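Local coordinates for protein porin (Acinetobacter baumannii AB307-0294, PDB 5DL7) that probably acts as an outer-membrane porin of the OprD family, a beta-barrel channel that binds calcium and may carry small solutes such as vanillate, at residues 43-48 with 85-91; 47-52 with 76-81; 139-144 with 170-174; 307-312 with 365-369. All coordinates share one frame; numbering follows the deposited sequence.

Interaction 1 of 4, residues 43-48 with 85-91. With CA (calcium ion), chain D.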
loop_
_atom_site.group_PDB
_atom_site.type_symbol
_atom_site.label_atom_id
_atom_site.label_comp_id
_atom_site.label_asym_id
_atom_site.label_seq_id
_atom_site.Cartn_x
_atom_site.Cartn_y
_atom_site.Cartn_z
ATOM N N TYR A 43 -20.915 -14.345 -7.189
ATOM C CA TYR A 43 -20.270 -14.342 -5.887
ATOM C C TYR A 43 -21.043 -13.446 -4.941
ATOM O O TYR A 43 -21.546 -12.390 -5.378
ATOM C CB TYR A 43 -18.811 -13.787 -5.993
ATOM C CG TYR A 43 -17.911 -14.745 -6.752
ATOM C CD1 TYR A 43 -17.840 -16.062 -6.364
ATOM C CD2 TYR A 43 -17.213 -14.341 -7.888
ATOM C CE1 TYR A 43 -17.117 -16.981 -7.102
ATOM C CE2 TYR A 43 -16.465 -15.244 -8.650
ATOM C CZ TYR A 43 -16.430 -16.559 -8.226
ATOM O OH TYR A 43 -15.770 -17.519 -8.945
ATOM N N THR A 44 -21.176 -13.898 -3.682
ATOM C CA THR A 44 -21.786 -13.073 -2.645
ATOM C C THR A 44 -20.838 -12.177 -1.890
ATOM O O THR A 44 -21.302 -11.223 -1.243
ATOM C CB THR A 44 -22.553 -13.841 -1.655
ATOM O OG1 THR A 44 -23.410 -12.845 -0.952
ATOM C CG2 THR A 44 -21.730 -14.656 -0.826
ATOM N N ALA A 45 -19.560 -12.506 -2.000
ATOM C CA ALA A 45 -18.504 -11.818 -1.229
ATOM C C ALA A 45 -17.160 -12.273 -1.775
ATOM O O ALA A 45 -17.105 -13.313 -2.480
ATOM C CB ALA A 45 -18.600 -12.166 0.261
ATOM N N ALA A 46 -16.131 -11.423 -1.598
ATOM C CA ALA A 46 -14.710 -11.821 -1.745
ATOM C C ALA A 46 -14.264 -12.183 -0.343
ATOM O O ALA A 46 -14.419 -11.335 0.593
ATOM C CB ALA A 46 -13.845 -10.713 -2.279
ATOM N N ARG A 47 -13.701 -13.382 -0.129
ATOM C CA ARG A 47 -13.491 -13.803 1.268
ATOM C C ARG A 47 -12.383 -14.826 1.313
ATOM O O ARG A 47 -12.295 -15.646 0.412
ATOM C CB ARG A 47 -14.722 -14.496 1.845
ATOM C CG ARG A 47 -14.787 -14.808 3.321
ATOM C CD ARG A 47 -16.156 -15.402 3.751
ATOM N NE ARG A 47 -17.136 -14.378 3.630
ATOM C CZ ARG A 47 -18.489 -14.505 3.843
ATOM N NH1 ARG A 47 -18.989 -15.682 4.056
ATOM N NH2 ARG A 47 -19.294 -13.494 3.689
ATOM N N ASP A 48 -11.577 -14.748 2.373
ATOM C CA ASP A 48 -10.595 -15.834 2.643
ATOM C C ASP A 48 -10.159 -15.676 4.109
ATOM O O ASP A 48 -10.330 -14.658 4.759
ATOM C CB ASP A 48 -9.330 -15.762 1.759
ATOM C CG ASP A 48 -9.437 -16.346 0.413
ATOM O OD1 ASP A 48 -9.717 -17.550 0.226
ATOM O OD2 ASP A 48 -9.227 -15.536 -0.647
ATOM N N ALA A 85 -13.594 -21.890 0.787
ATOM C CA ALA A 85 -13.034 -20.685 0.238
ATOM C C ALA A 85 -13.411 -20.513 -1.237
ATOM O O ALA A 85 -13.496 -19.397 -1.752
ATOM C CB ALA A 85 -11.495 -20.793 0.341
ATOM N N ASP A 86 -13.628 -21.666 -1.905
ATOM C CA ASP A 86 -13.797 -21.696 -3.400
ATOM C C ASP A 86 -15.119 -21.139 -3.828
ATOM O O ASP A 86 -15.293 -20.768 -4.990
ATOM C CB ASP A 86 -13.676 -23.143 -3.931
ATOM C CG ASP A 86 -12.378 -23.824 -3.498
ATOM O OD1 ASP A 86 -11.400 -23.159 -3.078
ATOM O OD2 ASP A 86 -12.283 -25.021 -3.636
ATOM N N ASP A 87 -16.022 -20.985 -2.921
ATOM C CA ASP A 87 -17.280 -20.317 -3.314
ATOM C C ASP A 87 -17.348 -18.804 -3.231
ATOM O O ASP A 87 -18.450 -18.227 -3.406
ATOM C CB ASP A 87 -18.372 -20.828 -2.461
ATOM C CG ASP A 87 -18.572 -22.311 -2.592
ATOM O OD1 ASP A 87 -18.686 -22.771 -3.755
ATOM O OD2 ASP A 87 -18.671 -22.931 -1.520
ATOM N N TYR A 88 -16.214 -18.144 -3.000
ATOM C CA TYR A 88 -16.170 -16.721 -2.864
ATOM C C TYR A 88 -15.235 -16.111 -3.846
ATOM O O TYR A 88 -14.259 -16.714 -4.301
ATOM C CB TYR A 88 -15.743 -16.388 -1.402
ATOM C CG TYR A 88 -16.688 -16.834 -0.376
ATOM C CD1 TYR A 88 -17.890 -16.249 -0.252
ATOM C CD2 TYR A 88 -16.461 -17.947 0.373
ATOM C CE1 TYR A 88 -18.804 -16.711 0.693
ATOM C CE2 TYR A 88 -17.338 -18.471 1.230
ATOM C CZ TYR A 88 -18.533 -17.862 1.400
ATOM O OH TYR A 88 -19.409 -18.380 2.290
ATOM N N ALA A 89 -15.410 -14.794 -4.118
ATOM C CA ALA A 89 -14.479 -14.060 -4.935
ATOM C C ALA A 89 -13.072 -13.893 -4.219
ATOM O O ALA A 89 -12.956 -14.165 -2.994
ATOM C CB ALA A 89 -14.933 -12.755 -5.469
ATOM N N ARG A 90 -12.095 -13.866 -5.068
ATOM C CA ARG A 90 -10.731 -13.860 -4.657
ATOM C C ARG A 90 -10.515 -12.631 -3.748
ATOM O O ARG A 90 -10.939 -11.528 -4.078
ATOM C CB ARG A 90 -9.697 -13.882 -5.714
ATOM C CG ARG A 90 -9.650 -12.813 -6.653
ATOM C CD ARG A 90 -8.668 -13.213 -7.768
ATOM N NE ARG A 90 -7.307 -12.904 -7.394
ATOM C CZ ARG A 90 -6.520 -11.988 -8.016
ATOM N NH1 ARG A 90 -6.972 -11.243 -9.038
ATOM N NH2 ARG A 90 -5.230 -11.841 -7.708
ATOM N N SER A 91 -9.842 -12.865 -2.610
ATOM C CA SER A 91 -9.423 -11.752 -1.701
ATOM C C SER A 91 -8.087 -11.177 -1.945
ATOM O O SER A 91 -7.758 -10.044 -1.480
ATOM C CB SER A 91 -9.494 -12.331 -0.274
ATOM O OG SER A 91 -8.406 -13.187 0.028
HETATM CA CA CA D . -23.325 -10.290 -0.323
HETATM O O HOH W 1 -20.427 -16.410 -3.166
HETATM O O HOH W 2 -7.385 -14.992 -2.408
HETATM O O HOH W 3 -24.755 -9.231 1.103
#
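Tyr88 lays its ring against Arg47 at the tight centre of this contact between 43-48, leading into strand 46-58, and the loop 85-91. Arg47 CD sits almost over the ring centre of Tyr88, 4.0 Å from the centroid, a CH-pi contact, while Arg47 CZ makes an off-centre cation-pi contact over the same ring. The bend at chi3 (-68°) turns the guanidinium back over the tyrosine, its plane 32° from the ring. A single backbone bridge joins Ala46 and Ala89: Ala89 N donates to Ala45 O at 2.8 Å and Arg47 N to Ala89 O at 3.1 Å. Ala89 N lies over the rim of one face of the Tyr43 ring, 3.5 Å from Tyr43 CD1. The looser side is that of the exposed Asp87 and Arg90, whose side chains point away from 43-48; there a water bridges Thr44 N to Asp87 O. Ser91 OG donates to the anti lone pair of buried Asp48 OD2 at 2.6 Å, and a second water also donates to that oxygen. Thr44 binds a calcium ion through O and OG1; the Asp35 and Asp39 carboxylates probably offset the metal's charge, while Arg102 and Arg47 are salt-bridged to carboxylates of their own, Asp48 and Asp33.

Interaction 2 of 4, residues 47-52 with 76-81. With C8E ((hydroxyethyloxy)tri(ethyloxy)octane), chain K.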
loop_
_atom_site.group_PDB
_atom_site.type_symbol
_atom_site.label_atom_id
_atom_site.label_comp_id
_atom_site.label_asym_id
_atom_site.label_seq_id
_atom_site.Cartn_x
_atom_site.Cartn_y
_atom_site.Cartn_z
ATOM N N ARG A 47 -13.701 -13.382 -0.129
ATOM C CA ARG A 47 -13.491 -13.803 1.268
ATOM C C ARG A 47 -12.383 -14.826 1.313
ATOM O O ARG A 47 -12.295 -15.646 0.412
ATOM C CB ARG A 47 -14.722 -14.496 1.845
ATOM C CG ARG A 47 -14.787 -14.808 3.321
ATOM C CD ARG A 47 -16.156 -15.402 3.751
ATOM N NE ARG A 47 -17.136 -14.378 3.630
ATOM C CZ ARG A 47 -18.489 -14.505 3.843
ATOM N NH1 ARG A 47 -18.989 -15.682 4.056
ATOM N NH2 ARG A 47 -19.294 -13.494 3.689
ATOM N N ASP A 48 -11.577 -14.748 2.373
ATOM C CA ASP A 48 -10.595 -15.834 2.643
ATOM C C ASP A 48 -10.159 -15.676 4.109
ATOM O O ASP A 48 -10.330 -14.658 4.759
ATOM C CB ASP A 48 -9.330 -15.762 1.759
ATOM C CG ASP A 48 -9.437 -16.346 0.413
ATOM O OD1 ASP A 48 -9.717 -17.550 0.226
ATOM O OD2 ASP A 48 -9.227 -15.536 -0.647
ATOM N N TRP A 49 -9.616 -16.789 4.629
ATOM C CA TRP A 49 -9.089 -16.786 5.955
ATOM C C TRP A 49 -7.747 -17.562 5.850
ATOM O O TRP A 49 -7.693 -18.725 5.401
ATOM C CB TRP A 49 -9.972 -17.454 6.918
ATOM C CG TRP A 49 -9.546 -17.345 8.352
ATOM C CD1 TRP A 49 -8.654 -16.439 8.924
ATOM C CD2 TRP A 49 -9.916 -18.243 9.405
ATOM N NE1 TRP A 49 -8.511 -16.688 10.247
ATOM C CE2 TRP A 49 -9.209 -17.828 10.561
ATOM C CE3 TRP A 49 -10.714 -19.409 9.461
ATOM C CZ2 TRP A 49 -9.366 -18.456 11.807
ATOM C CZ3 TRP A 49 -10.784 -20.108 10.627
ATOM C CH2 TRP A 49 -10.105 -19.651 11.806
ATOM N N ALA A 50 -6.656 -16.845 6.166
ATOM C CA ALA A 50 -5.329 -17.394 5.961
ATOM C C ALA A 50 -4.369 -17.089 7.061
ATOM O O ALA A 50 -4.531 -16.186 7.862
ATOM C CB ALA A 50 -4.686 -16.838 4.650
ATOM N N GLN A 51 -3.338 -17.971 7.163
ATOM C CA GLN A 51 -2.263 -17.744 8.125
ATOM C C GLN A 51 -0.925 -17.764 7.474
ATOM O O GLN A 51 -0.688 -18.580 6.552
ATOM C CB GLN A 51 -2.331 -18.954 9.152
ATOM C CG GLN A 51 -1.250 -18.866 10.189
ATOM C CD GLN A 51 -1.953 -18.947 11.463
ATOM O OE1 GLN A 51 -2.736 -19.928 11.720
ATOM N NE2 GLN A 51 -1.844 -17.893 12.195
ATOM N N GLY A 52 -0.005 -16.955 7.945
ATOM C CA GLY A 52 1.271 -16.832 7.307
ATOM C C GLY A 52 2.437 -16.645 8.266
ATOM O O GLY A 52 2.271 -16.236 9.394
ATOM N N ALA A 76 5.603 -18.296 4.075
ATOM C CA ALA A 76 4.836 -19.532 3.951
ATOM C C ALA A 76 3.403 -19.200 4.389
ATOM O O ALA A 76 3.230 -18.816 5.533
ATOM C CB ALA A 76 5.450 -20.602 4.740
ATOM N N GLY A 77 2.415 -19.473 3.542
ATOM C CA GLY A 77 1.021 -19.164 3.756
ATOM C C GLY A 77 0.057 -20.330 3.590
ATOM O O GLY A 77 0.366 -21.233 2.820
ATOM N N PHE A 78 -1.003 -20.341 4.378
ATOM C CA PHE A 78 -1.949 -21.457 4.487
ATOM C C PHE A 78 -3.347 -21.038 4.468
ATOM O O PHE A 78 -3.697 -20.093 5.198
ATOM C CB PHE A 78 -1.751 -22.170 5.855
ATOM C CG PHE A 78 -0.348 -22.607 6.099
ATOM C CD1 PHE A 78 0.657 -21.687 6.491
ATOM C CD2 PHE A 78 -0.009 -23.872 5.812
ATOM C CE1 PHE A 78 2.016 -22.057 6.628
ATOM C CE2 PHE A 78 1.313 -24.294 6.066
ATOM C CZ PHE A 78 2.321 -23.350 6.430
ATOM N N ASN A 79 -4.210 -21.818 3.809
ATOM C CA ASN A 79 -5.595 -21.513 3.740
ATOM C C ASN A 79 -6.214 -22.152 5.024
ATOM O O ASN A 79 -6.024 -23.304 5.286
ATOM C CB ASN A 79 -6.145 -22.223 2.491
ATOM C CG ASN A 79 -7.612 -22.119 2.358
ATOM O OD1 ASN A 79 -8.313 -21.302 2.980
ATOM N ND2 ASN A 79 -8.138 -22.998 1.545
ATOM N N LEU A 80 -7.092 -21.416 5.705
ATOM C CA LEU A 80 -7.781 -21.932 6.900
ATOM C C LEU A 80 -9.238 -22.221 6.627
ATOM O O LEU A 80 -9.906 -22.800 7.497
ATOM C CB LEU A 80 -7.638 -20.928 8.042
ATOM C CG LEU A 80 -6.201 -20.595 8.445
ATOM C CD1 LEU A 80 -6.197 -19.404 9.393
ATOM C CD2 LEU A 80 -5.486 -21.839 8.952
ATOM N N MET A 81 -9.758 -21.887 5.433
ATOM C CA MET A 81 -11.161 -22.266 5.144
ATOM C C MET A 81 -11.397 -23.525 4.367
ATOM O O MET A 81 -12.538 -23.790 4.012
ATOM C CB MET A 81 -11.819 -21.110 4.350
ATOM C CG MET A 81 -12.123 -19.895 5.156
ATOM S SD MET A 81 -12.961 -18.566 4.284
ATOM C CE MET A 81 -14.527 -19.205 3.827
HETATM O O12 C8E K . -14.846 -18.228 8.237
HETATM C C13 C8E K . -14.103 -18.302 9.431
HETATM C C14 C8E K . -13.592 -16.922 9.812
HETATM O O15 C8E K . -13.044 -16.907 11.134
HETATM C C16 C8E K . -12.766 -15.590 11.670
HETATM C C17 C8E K . -11.448 -15.766 12.375
HETATM O O18 C8E K . -10.986 -14.624 13.095
HETATM C C19 C8E K . -9.558 -14.488 12.985
HETATM C C20 C8E K . -9.021 -13.124 13.406
HETATM O O21 C8E K . -7.861 -12.724 12.571
HETATM O O HOH W 4 -9.643 -18.868 2.704
#
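The hairpin of strands 46-58 and 66-79 holds this contact, where Trp49 and Leu80 meet just past the last paired residues. Leu80 CD1 lies over the five-membered ring of Trp49, 3.6 Å from its centroid, a CH-pi contact. The opposite face of the indole carries the detergent C8E, whose C17 comes within 3.4 Å of Trp49 CZ2. The indole swings away from its own backbone N (chi1 -173°) to stand between leucine and detergent, and its NE1 is hydrogen-bonded to Asn29 OD1. Antiparallel pairing is regular here, as expected of neighbouring strands in a porin barrel: Gln51 and Phe78 are a hydrogen-bonded pair, with Gln51 N to Phe78 O at 2.9 Å and Phe78 N to Gln51 O at 2.8 Å, flanked by the non-hydrogen-bonded pairs Ala50-Asn79 and Gly52-Gly77. Leu80 N adds a bond to Trp49 O at 2.8 Å. Asn79 OD1 then accepts from Met81 N, which sits above the carbonyl plane, 55° out of it, closing an Asx turn. Met81 CG packs on Trp49 CB at 3.7 Å, and Asn79 ND2 reaches Asp104, a calcium ligand.

Interaction 3 of 4, residues 139-144 with 170-174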
loop_
_atom_site.group_PDB
_atom_site.type_symbol
_atom_site.label_atom_id
_atom_site.label_comp_id
_atom_site.label_asym_id
_atom_site.label_seq_id
_atom_site.Cartn_x
_atom_site.Cartn_y
_atom_site.Cartn_z
ATOM N N ALA A 139 -0.901 -4.885 1.842
ATOM C CA ALA A 139 -2.322 -4.923 2.300
ATOM C C ALA A 139 -2.923 -6.318 2.242
ATOM O O ALA A 139 -4.035 -6.505 2.722
ATOM C CB ALA A 139 -3.067 -4.007 1.407
ATOM N N ARG A 140 -2.130 -7.368 1.896
ATOM C CA ARG A 140 -2.599 -8.755 1.959
ATOM C C ARG A 140 -1.707 -9.570 2.846
ATOM O O ARG A 140 -1.152 -9.028 3.839
ATOM C CB ARG A 140 -3.028 -9.307 0.559
ATOM C CG ARG A 140 -4.129 -8.591 -0.142
ATOM C CD ARG A 140 -5.498 -8.717 0.520
ATOM N NE ARG A 140 -6.457 -7.970 -0.275
ATOM C CZ ARG A 140 -6.678 -6.677 -0.284
ATOM N NH1 ARG A 140 -6.006 -5.834 0.507
ATOM N NH2 ARG A 140 -7.493 -6.112 -1.175
ATOM N N LEU A 141 -1.495 -10.859 2.611
ATOM C CA LEU A 141 -0.823 -11.644 3.535
ATOM C C LEU A 141 0.661 -11.366 3.522
ATOM O O LEU A 141 1.303 -11.422 4.536
ATOM C CB LEU A 141 -1.116 -13.126 3.283
ATOM C CG LEU A 141 -0.609 -14.087 4.319
ATOM C CD1 LEU A 141 -1.421 -13.885 5.639
ATOM C CD2 LEU A 141 -0.746 -15.586 3.907
ATOM N N PHE A 142 1.247 -11.275 2.344
ATOM C CA PHE A 142 2.681 -11.098 2.108
ATOM C C PHE A 142 2.899 -9.886 1.275
ATOM O O PHE A 142 2.103 -9.533 0.436
ATOM C CB PHE A 142 3.198 -12.349 1.306
ATOM C CG PHE A 142 3.006 -13.610 2.008
ATOM C CD1 PHE A 142 3.431 -13.798 3.336
ATOM C CD2 PHE A 142 2.537 -14.772 1.407
ATOM C CE1 PHE A 142 3.276 -14.983 4.052
ATOM C CE2 PHE A 142 2.400 -15.921 2.148
ATOM C CZ PHE A 142 2.817 -16.057 3.447
ATOM N N PRO A 143 4.096 -9.290 1.349
ATOM C CA PRO A 143 4.416 -8.103 0.548
ATOM C C PRO A 143 4.591 -8.456 -0.925
ATOM O O PRO A 143 5.118 -9.491 -1.218
ATOM C CB PRO A 143 5.824 -7.682 1.101
ATOM C CG PRO A 143 6.378 -8.795 1.797
ATOM C CD PRO A 143 5.168 -9.634 2.297
ATOM N N GLN A 144 4.150 -7.592 -1.787
ATOM C CA GLN A 144 4.601 -7.516 -3.193
ATOM C C GLN A 144 6.087 -7.309 -3.239
ATOM O O GLN A 144 6.648 -6.520 -2.450
ATOM C CB GLN A 144 3.814 -6.438 -3.841
ATOM C CG GLN A 144 3.978 -6.307 -5.280
ATOM C CD GLN A 144 3.303 -4.986 -5.742
ATOM O OE1 GLN A 144 3.414 -3.957 -5.033
ATOM N NE2 GLN A 144 2.747 -4.979 -6.893
ATOM N N ARG A 170 6.635 -9.994 -8.175
ATOM C CA ARG A 170 5.923 -11.155 -7.696
ATOM C C ARG A 170 4.782 -10.640 -6.787
ATOM O O ARG A 170 5.075 -10.091 -5.730
ATOM C CB ARG A 170 6.890 -12.025 -6.921
ATOM C CG ARG A 170 6.200 -13.249 -6.316
ATOM C CD ARG A 170 7.051 -14.454 -6.071
ATOM N NE ARG A 170 8.223 -14.215 -5.241
ATOM C CZ ARG A 170 9.193 -15.092 -5.111
ATOM N NH1 ARG A 170 9.077 -16.260 -5.783
ATOM N NH2 ARG A 170 10.263 -14.859 -4.358
ATOM N N GLN A 171 3.607 -10.817 -7.246
ATOM C CA GLN A 171 2.395 -10.254 -6.614
ATOM C C GLN A 171 2.241 -10.919 -5.227
ATOM O O GLN A 171 2.672 -12.027 -4.979
ATOM C CB GLN A 171 1.181 -10.348 -7.403
ATOM C CG GLN A 171 1.273 -9.773 -8.836
ATOM C CD GLN A 171 1.431 -8.182 -8.817
ATOM O OE1 GLN A 171 1.794 -7.587 -7.819
ATOM N NE2 GLN A 171 1.446 -7.598 -10.064
ATOM N N ARG A 172 1.572 -10.162 -4.389
ATOM C CA ARG A 172 1.370 -10.641 -3.013
ATOM C C ARG A 172 0.792 -12.040 -2.869
ATOM O O ARG A 172 1.183 -12.835 -1.980
ATOM C CB ARG A 172 0.428 -9.565 -2.266
ATOM C CG ARG A 172 -0.867 -9.396 -2.900
ATOM C CD ARG A 172 -1.402 -7.965 -2.646
ATOM N NE ARG A 172 -2.677 -7.719 -3.272
ATOM C CZ ARG A 172 -3.416 -6.626 -3.100
ATOM N NH1 ARG A 172 -2.926 -5.587 -2.407
ATOM N NH2 ARG A 172 -4.602 -6.568 -3.690
ATOM N N ASP A 173 -0.155 -12.361 -3.729
ATOM C CA ASP A 173 -0.852 -13.632 -3.757
ATOM C C ASP A 173 -0.340 -14.621 -4.855
ATOM O O ASP A 173 -1.027 -15.531 -5.205
ATOM C CB ASP A 173 -2.332 -13.448 -4.055
ATOM C CG ASP A 173 -2.622 -12.623 -5.339
ATOM O OD1 ASP A 173 -1.683 -12.093 -5.987
ATOM O OD2 ASP A 173 -3.842 -12.572 -5.752
ATOM N N SER A 174 0.942 -14.525 -5.144
ATOM C CA SER A 174 1.549 -15.378 -6.184
ATOM C C SER A 174 2.845 -15.899 -5.767
ATOM O O SER A 174 3.665 -15.280 -5.056
ATOM C CB SER A 174 1.740 -14.521 -7.447
ATOM O OG SER A 174 2.268 -15.415 -8.477
HETATM O O HOH W 5 -1.221 -12.152 -0.071
HETATM O O HOH W 6 5.478 -11.398 -3.150
#
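Two loops of the porin barrel meet here, 139-144 and the type I beta turn Gln171-Ser174, with Arg172 of the turn laid against Arg140. Their guanidinium groups stack, centres 4.3 Å apart and planes at 27°, while Arg140 CG lies over one face of the Arg172 guanidinium, 3.6 Å from Arg172 NE. The Arg140 chain folds back beyond CG (chi2 -68°), which lets its guanidinium meet Arg172 as well; the Arg172 chain runs extended from CG to NE. Acceptors around the pair probably help the two charges lie close: Arg140 NH1 donates in its guanidinium plane to Ala139 O at 3.0 Å, Arg140 NE to Ser91 O, and Arg172 NH1 forms a salt bridge with Glu300 OE2 and a hydrogen bond with Ser137 OG. Farther along, the side chains of Gln144 and Gln171 run side by side, and Gln144 NE2 donates to a lone pair of Gln171 OE1 at 2.9 Å. Arg172 CB comes 3.2 Å from Phe142 O. A water lies between Pro143 O and Arg170 O, within hydrogen-bonding distance of each. Phe142 and Pro143 touch Met75 of strand 66-79, Leu141 touches Tyr106 of strand 105-117, and Lys108 of that strand donates to Arg172 O, so the paired loops rest on these two barrel strands.

Interaction 4 of 4, residues 307-312 with 365-369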
loop_
_atom_site.group_PDB
_atom_site.type_symbol
_atom_site.label_atom_id
_atom_site.label_comp_id
_atom_site.label_asym_id
_atom_site.label_seq_id
_atom_site.Cartn_x
_atom_site.Cartn_y
_atom_site.Cartn_z
ATOM N N PHE A 307 -8.060 4.210 1.322
ATOM C CA PHE A 307 -9.306 3.520 1.826
ATOM C C PHE A 307 -9.446 2.062 1.397
ATOM O O PHE A 307 -8.747 1.673 0.382
ATOM C CB PHE A 307 -10.477 4.353 1.308
ATOM C CG PHE A 307 -10.849 5.499 2.266
ATOM C CD1 PHE A 307 -10.011 6.579 2.449
ATOM C CD2 PHE A 307 -11.978 5.462 3.013
ATOM C CE1 PHE A 307 -10.381 7.655 3.282
ATOM C CE2 PHE A 307 -12.329 6.497 3.910
ATOM C CZ PHE A 307 -11.508 7.590 4.054
ATOM N N MET A 308 -10.180 1.289 2.094
ATOM C CA MET A 308 -10.272 -0.144 2.032
ATOM C C MET A 308 -10.893 -0.618 0.707
ATOM O O MET A 308 -10.420 -1.627 0.116
ATOM C CB MET A 308 -10.967 -0.729 3.216
ATOM C CG MET A 308 -10.113 -0.495 4.461
ATOM S SD MET A 308 -11.186 -0.816 5.976
ATOM C CE MET A 308 -11.666 -2.501 5.776
ATOM N N SER A 309 -11.969 0.042 0.270
ATOM C CA SER A 309 -12.920 -0.626 -0.633
ATOM C C SER A 309 -12.882 0.010 -2.066
ATOM O O SER A 309 -13.680 -0.458 -2.887
ATOM C CB SER A 309 -14.355 -0.571 -0.115
ATOM O OG SER A 309 -14.379 -1.195 1.167
ATOM N N SER A 310 -12.068 1.045 -2.292
ATOM C CA SER A 310 -11.896 1.659 -3.605
ATOM C C SER A 310 -10.599 2.422 -3.577
ATOM O O SER A 310 -10.140 2.841 -2.504
ATOM C CB SER A 310 -13.032 2.686 -3.887
ATOM O OG SER A 310 -12.859 3.493 -5.097
ATOM N N ASP A 311 -10.095 2.771 -4.751
ATOM C CA ASP A 311 -8.932 3.617 -4.888
ATOM C C ASP A 311 -9.201 5.100 -4.889
ATOM O O ASP A 311 -8.199 5.859 -4.734
ATOM C CB ASP A 311 -8.020 3.155 -5.991
ATOM C CG ASP A 311 -8.423 3.451 -7.309
ATOM O OD1 ASP A 311 -9.408 4.201 -7.627
ATOM O OD2 ASP A 311 -7.521 3.406 -8.157
ATOM N N TYR A 312 -10.437 5.525 -5.090
ATOM C CA TYR A 312 -10.810 6.983 -5.085
ATOM C C TYR A 312 -9.975 7.805 -6.041
ATOM O O TYR A 312 -9.917 9.018 -5.907
ATOM C CB TYR A 312 -10.813 7.550 -3.651
ATOM C CG TYR A 312 -11.997 7.154 -2.840
ATOM C CD1 TYR A 312 -11.965 6.025 -2.132
ATOM C CD2 TYR A 312 -13.044 7.961 -2.705
ATOM C CE1 TYR A 312 -13.082 5.577 -1.387
ATOM C CE2 TYR A 312 -14.156 7.614 -1.975
ATOM C CZ TYR A 312 -14.173 6.434 -1.304
ATOM O OH TYR A 312 -15.284 5.981 -0.598
ATOM N N GLU A 365 -19.109 7.844 -5.038
ATOM C CA GLU A 365 -18.831 6.724 -4.085
ATOM C C GLU A 365 -18.541 7.257 -2.704
ATOM O O GLU A 365 -18.104 8.428 -2.593
ATOM C CB GLU A 365 -17.673 5.814 -4.569
ATOM C CG GLU A 365 -16.404 6.619 -4.687
ATOM C CD GLU A 365 -15.221 5.852 -5.326
ATOM O OE1 GLU A 365 -15.176 4.617 -5.192
ATOM O OE2 GLU A 365 -14.153 6.470 -5.733
ATOM N N ASP A 366 -18.775 6.467 -1.693
ATOM C CA ASP A 366 -18.446 6.915 -0.318
ATOM C C ASP A 366 -18.096 5.748 0.553
ATOM O O ASP A 366 -18.497 4.604 0.295
ATOM C CB ASP A 366 -19.413 7.890 0.285
ATOM C CG ASP A 366 -20.760 7.332 0.730
ATOM O OD1 ASP A 366 -21.103 6.170 0.430
ATOM O OD2 ASP A 366 -21.543 8.088 1.423
ATOM N N SER A 367 -17.320 6.035 1.576
ATOM C CA SER A 367 -16.891 5.014 2.566
ATOM C C SER A 367 -16.924 5.582 3.970
ATOM O O SER A 367 -16.338 6.666 4.185
ATOM C CB SER A 367 -15.405 4.700 2.322
ATOM O OG SER A 367 -15.122 4.005 1.131
ATOM N N LEU A 368 -17.483 4.812 4.850
ATOM C CA LEU A 368 -17.355 5.045 6.328
ATOM C C LEU A 368 -16.533 3.893 6.876
ATOM O O LEU A 368 -16.956 2.761 6.758
ATOM C CB LEU A 368 -18.708 5.191 7.057
ATOM C CG LEU A 368 -18.620 5.428 8.586
ATOM C CD1 LEU A 368 -17.856 6.810 8.831
ATOM C CD2 LEU A 368 -20.053 5.455 9.040
ATOM N N GLU A 369 -15.411 4.196 7.488
ATOM C CA GLU A 369 -14.544 3.196 8.067
ATOM C C GLU A 369 -14.269 3.375 9.556
ATOM O O GLU A 369 -14.261 4.454 10.089
ATOM C CB GLU A 369 -13.151 3.159 7.481
ATOM C CG GLU A 369 -13.214 3.000 5.941
ATOM C CD GLU A 369 -11.803 2.732 5.335
ATOM O OE1 GLU A 369 -10.766 2.779 6.008
ATOM O OE2 GLU A 369 -11.827 2.508 4.063
HETATM O O HOH W 7 -13.559 2.050 2.094
#
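Hydrogen bonds from the loop 307-312 to three residues of strand 365-369 that point toward it carry this buried contact. Met308 N donates to Glu369 OE2 at 2.8 Å, almost straight at 178°, on the syn side and slightly out of the carboxylate plane. Ser310 OG gives its proton to the syn lone pair of Glu365 OE1 at 2.6 Å and also accepts from Tyr312 N, so the hydroxyl takes part in two hydrogen bonds, one of them an ST turn. Glu365 CG sits between backbone N and carbonyl carbon (chi1 61°), and the chain extends from there to the serine. Tyr312 OH and Ser367 OG are hydrogen-bonded at 2.6 Å, with Ser367 OG in the plane of the ring at its edge. One water ties the middle together: it accepts from Ser309 N, donates to Glu369 OE2, and is hydrogen-bonded to Ser367 OG at 2.7 Å.

Flat groups meet over faces as well. The Glu365 carboxylate is stacked on the Tyr312 ring, planes 25° apart, with Glu365 OE2 over one face and 3.6 Å from Tyr312 CD2. Van der Waals contacts add Phe307 CD2, 3.6 Å from Ser367 CB, and Met308 SD beside the Glu369 carboxylate.

Both glutamates have second partners, Glu369 OE1 in a salt bridge with Arg346 and Glu365 OE1 in a hydrogen bond with Tyr393 OH, which probably offset their buried charge. The loop, which links strands 278-288 and 318-327, packs on the porin barrel wall at strand 363-375 and its two neighbours: Phe307 and Tyr312 touch Ala348 of strand 341-353, and Ser309 and Ser310 touch Tyr393 of strand 384-395.

Interactions 1 and 2 share Arg47 and Asp48 on strand 46-58; their centres are 13 Å apart, and Tyr88 CE2 of the first packs on Met81 CE of the second at 3.9 Å. Interaction 3 joins both: Arg90 NH2 forms a salt bridge with Asp173 OD2 at 2.5 Å, Ser91 O probably accepts from Arg140 NE at 2.7 Å, and Phe142 CZ packs on Ala76 C at 3.3 Å. Interaction 4 stands apart on another section of the barrel, its nearest atoms about 6 Å from interaction 3 and about 9 Å from interaction 1. Calcium is bound within interaction 1, and another calcium ion lies about 5 Å from the Asn79 side chain of interaction 2.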